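Local atomic coordinates of nucleotidyltransferase-like protein (Exiguobacterium sibiricum, PDB entry 3C18), a protein that is probably a nucleotidyltransferase, though its substrate and the reaction it catalyses are not established. Residues L41-T46 with V88-E93. Numbering follows the deposited sequence.
Sequences LLLVIT and VHWVSE
L41 lays both its methyls against the indole of W90. CD2 sits over the six-membered ring, 3.7 Å from the centroid and 13° off the ring normal, a CH-pi contact over one face. CD1 comes down beside it and meets W90 CZ2 at 3.4 Å, the closest approach between the two segments. The leucine and tryptophan side chains cross at about a right angle. The CG of L41 lies anti to the backbone N (chi1 -171°), which carries the fork toward the helix.

L43, two residues on, points the same way. Its CD1 meets W90 CE3 at 4.1 Å, oblique to the ring. Its other methyl, CD2, reaches V91 CG2, also at 4.1 Å. One leucine therefore touches two successive helix residues.

W90 holds its CG anti to the carbonyl carbon, and the indole spans the gap between helix and strand. The axes of the two segments pass within 10.0 Å of each other, nearly at right angles. The indole NE1 is hydrogen-bonded to the backbone O of L34, and H68 of strand 63-71 meets the indole edge-to-face.

The contact packs helix 85-93 across strand 40-46, an inner strand of the mixed sheet in the nucleotidyltransferase-like region. V91 also touches L107 of helix 103-110, so this second helix adjoins the same layer. With W90 cut back to an alanine, the methyls of L41 are likely to lose their aromatic surface, a gap would probably open between helix and strand, and L34 O would be left without its indole donor.

No hydrogen bond joins the two segments. Their hold on each other is apolar, through buried methyls and one ring, while the indole N-H is satisfied by L34.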
ATOM      1  N   LEU A  41      -8.532 -23.449   8.100  1.00 30.94           N
ATOM      2  CA  LEU A  41      -8.673 -22.022   8.379  1.00 29.61           C
ATOM      3  C   LEU A  41     -10.155 -21.741   8.564  1.00 29.86           C
ATOM      4  O   LEU A  41     -10.995 -22.137   7.778  1.00 30.49           O
ATOM      5  CB  LEU A  41      -8.083 -21.160   7.262  1.00 30.45           C
ATOM      6  CG  LEU A  41      -7.991 -19.650   7.590  1.00 32.30           C
ATOM      7  CD1 LEU A  41      -6.721 -19.049   7.106  1.00 30.79           C
ATOM      8  CD2 LEU A  41      -9.166 -18.863   7.080  1.00 28.22           C
ATOM      9  N   LEU A  42     -10.464 -21.107   9.668  1.00 28.02           N
ATOM     10  CA  LEU A  42     -11.817 -20.703   9.949  1.00 28.51           C
ATOM     11  C   LEU A  42     -11.899 -19.204   9.794  1.00 26.33           C
ATOM     12  O   LEU A  42     -11.086 -18.472  10.323  1.00 28.02           O
ATOM     13  CB  LEU A  42     -12.203 -21.063  11.384  1.00 29.75           C
ATOM     14  CG  LEU A  42     -12.460 -22.513  11.748  1.00 30.28           C
ATOM     15  CD1 LEU A  42     -12.606 -22.640  13.264  1.00 27.20           C
ATOM     16  CD2 LEU A  42     -13.696 -23.039  11.026  1.00 35.11           C
ATOM     17  N   LEU A  43     -12.915 -18.767   9.074  1.00 30.44           N
ATOM     18  CA  LEU A  43     -13.178 -17.354   8.865  1.00 29.15           C
ATOM     19  C   LEU A  43     -14.480 -17.003   9.509  1.00 27.63           C
ATOM     20  O   LEU A  43     -15.545 -17.481   9.116  1.00 31.02           O
ATOM     21  CB  LEU A  43     -13.213 -17.006   7.368  1.00 32.02           C
ATOM     22  CG  LEU A  43     -13.685 -15.585   7.035  1.00 27.00           C
ATOM     23  CD1 LEU A  43     -12.612 -14.543   7.442  1.00 19.23           C
ATOM     24  CD2 LEU A  43     -14.040 -15.477   5.546  1.00 25.54           C
ATOM     25  N   VAL A  44     -14.372 -16.177  10.533  1.00 27.42           N
ATOM     26  CA  VAL A  44     -15.526 -15.741  11.321  1.00 27.21           C
ATOM     27  C   VAL A  44     -15.824 -14.300  10.978  1.00 28.59           C
ATOM     28  O   VAL A  44     -14.986 -13.439  11.166  1.00 25.56           O
ATOM     29  CB  VAL A  44     -15.231 -15.864  12.866  1.00 31.29           C
ATOM     30  CG1 VAL A  44     -16.425 -15.463  13.680  1.00 25.36           C
ATOM     31  CG2 VAL A  44     -14.790 -17.317  13.225  1.00 22.33           C
ATOM     32  N   ILE A  45     -17.015 -14.051  10.425  1.00 30.44           N
ATOM     33  CA  ILE A  45     -17.453 -12.683  10.124  1.00 27.79           C
ATOM     34  C   ILE A  45     -18.406 -12.215  11.211  1.00 29.54           C
ATOM     35  O   ILE A  45     -19.391 -12.879  11.549  1.00 27.28           O
ATOM     36  CB  ILE A  45     -18.075 -12.514   8.752  1.00 29.92           C
ATOM     37  CG1 ILE A  45     -17.109 -13.016   7.671  1.00 33.41           C
ATOM     38  CG2 ILE A  45     -18.322 -10.994   8.482  1.00 24.71           C
ATOM     39  CD1 ILE A  45     -17.188 -14.520   7.423  1.00 39.70           C
ATOM     40  N   THR A  46     -18.090 -11.038  11.724  1.00 28.99           N
ATOM     41  CA  THR A  46     -18.721 -10.510  12.905  1.00 29.99           C
ATOM     42  C   THR A  46     -18.971  -9.002  12.853  1.00 32.72           C
ATOM     43  O   THR A  46     -18.284  -8.258  12.141  1.00 30.82           O
ATOM     44  CB  THR A  46     -17.789 -10.833  14.115  1.00 30.54           C
ATOM     45  OG1 THR A  46     -18.435 -10.502  15.335  1.00 32.63           O
ATOM     46  CG2 THR A  46     -16.512 -10.094  14.018  1.00 25.93           C
ATOM     47  N   VAL A  88     -11.406 -13.694  -1.024  1.00 38.64           N
ATOM     48  CA  VAL A  88     -12.370 -14.006  -2.087  1.00 39.82           C
ATOM     49  C   VAL A  88     -12.459 -15.519  -2.188  1.00 38.61           C
ATOM     50  O   VAL A  88     -13.541 -16.089  -2.230  1.00 38.93           O
ATOM     51  CB  VAL A  88     -12.001 -13.398  -3.470  1.00 40.67           C
ATOM     52  CG1 VAL A  88     -12.865 -14.003  -4.569  1.00 34.88           C
ATOM     53  CG2 VAL A  88     -12.133 -11.890  -3.447  1.00 39.60           C
ATOM     54  N   HIS A  89     -11.293 -16.144  -2.151  1.00 37.48           N
ATOM     55  CA  HIS A  89     -11.160 -17.601  -2.273  1.00 39.13           C
ATOM     56  C   HIS A  89     -11.829 -18.291  -1.107  1.00 37.67           C
ATOM     57  O   HIS A  89     -12.529 -19.290  -1.270  1.00 36.49           O
ATOM     58  CB  HIS A  89      -9.680 -18.021  -2.295  1.00 39.99           C
ATOM     59  CG  HIS A  89      -9.463 -19.467  -2.603  1.00 44.73           C
ATOM     60  ND1 HIS A  89      -8.652 -19.895  -3.630  1.00 51.65           N
ATOM     61  CD2 HIS A  89      -9.975 -20.590  -2.038  1.00 57.92           C
ATOM     62  CE1 HIS A  89      -8.668 -21.217  -3.685  1.00 55.94           C
ATOM     63  NE2 HIS A  89      -9.463 -21.665  -2.730  1.00 54.47           N
ATOM     64  N   TRP A  90     -11.619 -17.734   0.081  1.00 35.01           N
ATOM     65  CA  TRP A  90     -12.175 -18.322   1.275  1.00 32.26           C
ATOM     66  C   TRP A  90     -13.695 -18.348   1.205  1.00 35.48           C
ATOM     67  O   TRP A  90     -14.329 -19.347   1.537  1.00 36.27           O
ATOM     68  CB  TRP A  90     -11.783 -17.555   2.544  1.00 33.76           C
ATOM     69  CG  TRP A  90     -10.358 -17.673   2.919  1.00 28.49           C
ATOM     70  CD1 TRP A  90      -9.497 -18.652   2.535  1.00 27.20           C
ATOM     71  CD2 TRP A  90      -9.630 -16.821   3.803  1.00 25.78           C
ATOM     72  NE1 TRP A  90      -8.279 -18.454   3.088  1.00 28.86           N
ATOM     73  CE2 TRP A  90      -8.323 -17.326   3.872  1.00 28.03           C
ATOM     74  CE3 TRP A  90      -9.953 -15.676   4.531  1.00 31.60           C
ATOM     75  CZ2 TRP A  90      -7.324 -16.728   4.651  1.00 28.70           C
ATOM     76  CZ3 TRP A  90      -8.953 -15.068   5.290  1.00 32.82           C
ATOM     77  CH2 TRP A  90      -7.664 -15.608   5.359  1.00 28.60           C
ATOM     78  N   VAL A  91     -14.269 -17.216   0.838  1.00 35.84           N
ATOM     79  CA  VAL A  91     -15.722 -17.080   0.872  1.00 36.23           C
ATOM     80  C   VAL A  91     -16.304 -17.921  -0.232  1.00 41.15           C
ATOM     81  O   VAL A  91     -17.351 -18.513  -0.063  1.00 43.43           O
ATOM     82  CB  VAL A  91     -16.207 -15.640   0.686  1.00 36.95           C
ATOM     83  CG1 VAL A  91     -17.723 -15.617   0.518  1.00 26.02           C
ATOM     84  CG2 VAL A  91     -15.751 -14.739   1.878  1.00 32.94           C
ATOM     85  N   SER A  92     -15.594 -18.018  -1.348  1.00 42.55           N
ATOM     86  CA  SER A  92     -16.181 -18.679  -2.508  1.00 44.96           C
ATOM     87  C   SER A  92     -16.027 -20.197  -2.484  1.00 44.00           C
ATOM     88  O   SER A  92     -16.977 -20.919  -2.795  1.00 42.92           O
ATOM     89  CB  SER A  92     -15.629 -18.097  -3.810  1.00 47.65           C
ATOM     90  OG  SER A  92     -14.464 -18.787  -4.214  1.00 54.53           O
ATOM     91  N   GLU A  93     -14.854 -20.681  -2.096  1.00 41.69           N
ATOM     92  CA  GLU A  93     -14.615 -22.119  -2.077  1.00 41.98           C
ATOM     93  C   GLU A  93     -14.888 -22.705  -0.696  1.00 41.11           C
ATOM     94  O   GLU A  93     -15.001 -23.912  -0.522  1.00 41.01           O
ATOM     95  CB  GLU A  93     -13.178 -22.437  -2.486  1.00 43.38           C
ATOM     96  CG  GLU A  93     -12.797 -21.900  -3.868  1.00 49.81           C
ATOM     97  CD  GLU A  93     -13.732 -22.379  -4.965  1.00 54.80           C
ATOM     98  OE1 GLU A  93     -13.861 -23.602  -5.153  1.00 63.24           O
ATOM     99  OE2 GLU A  93     -14.332 -21.526  -5.651  1.00 66.46           O
TER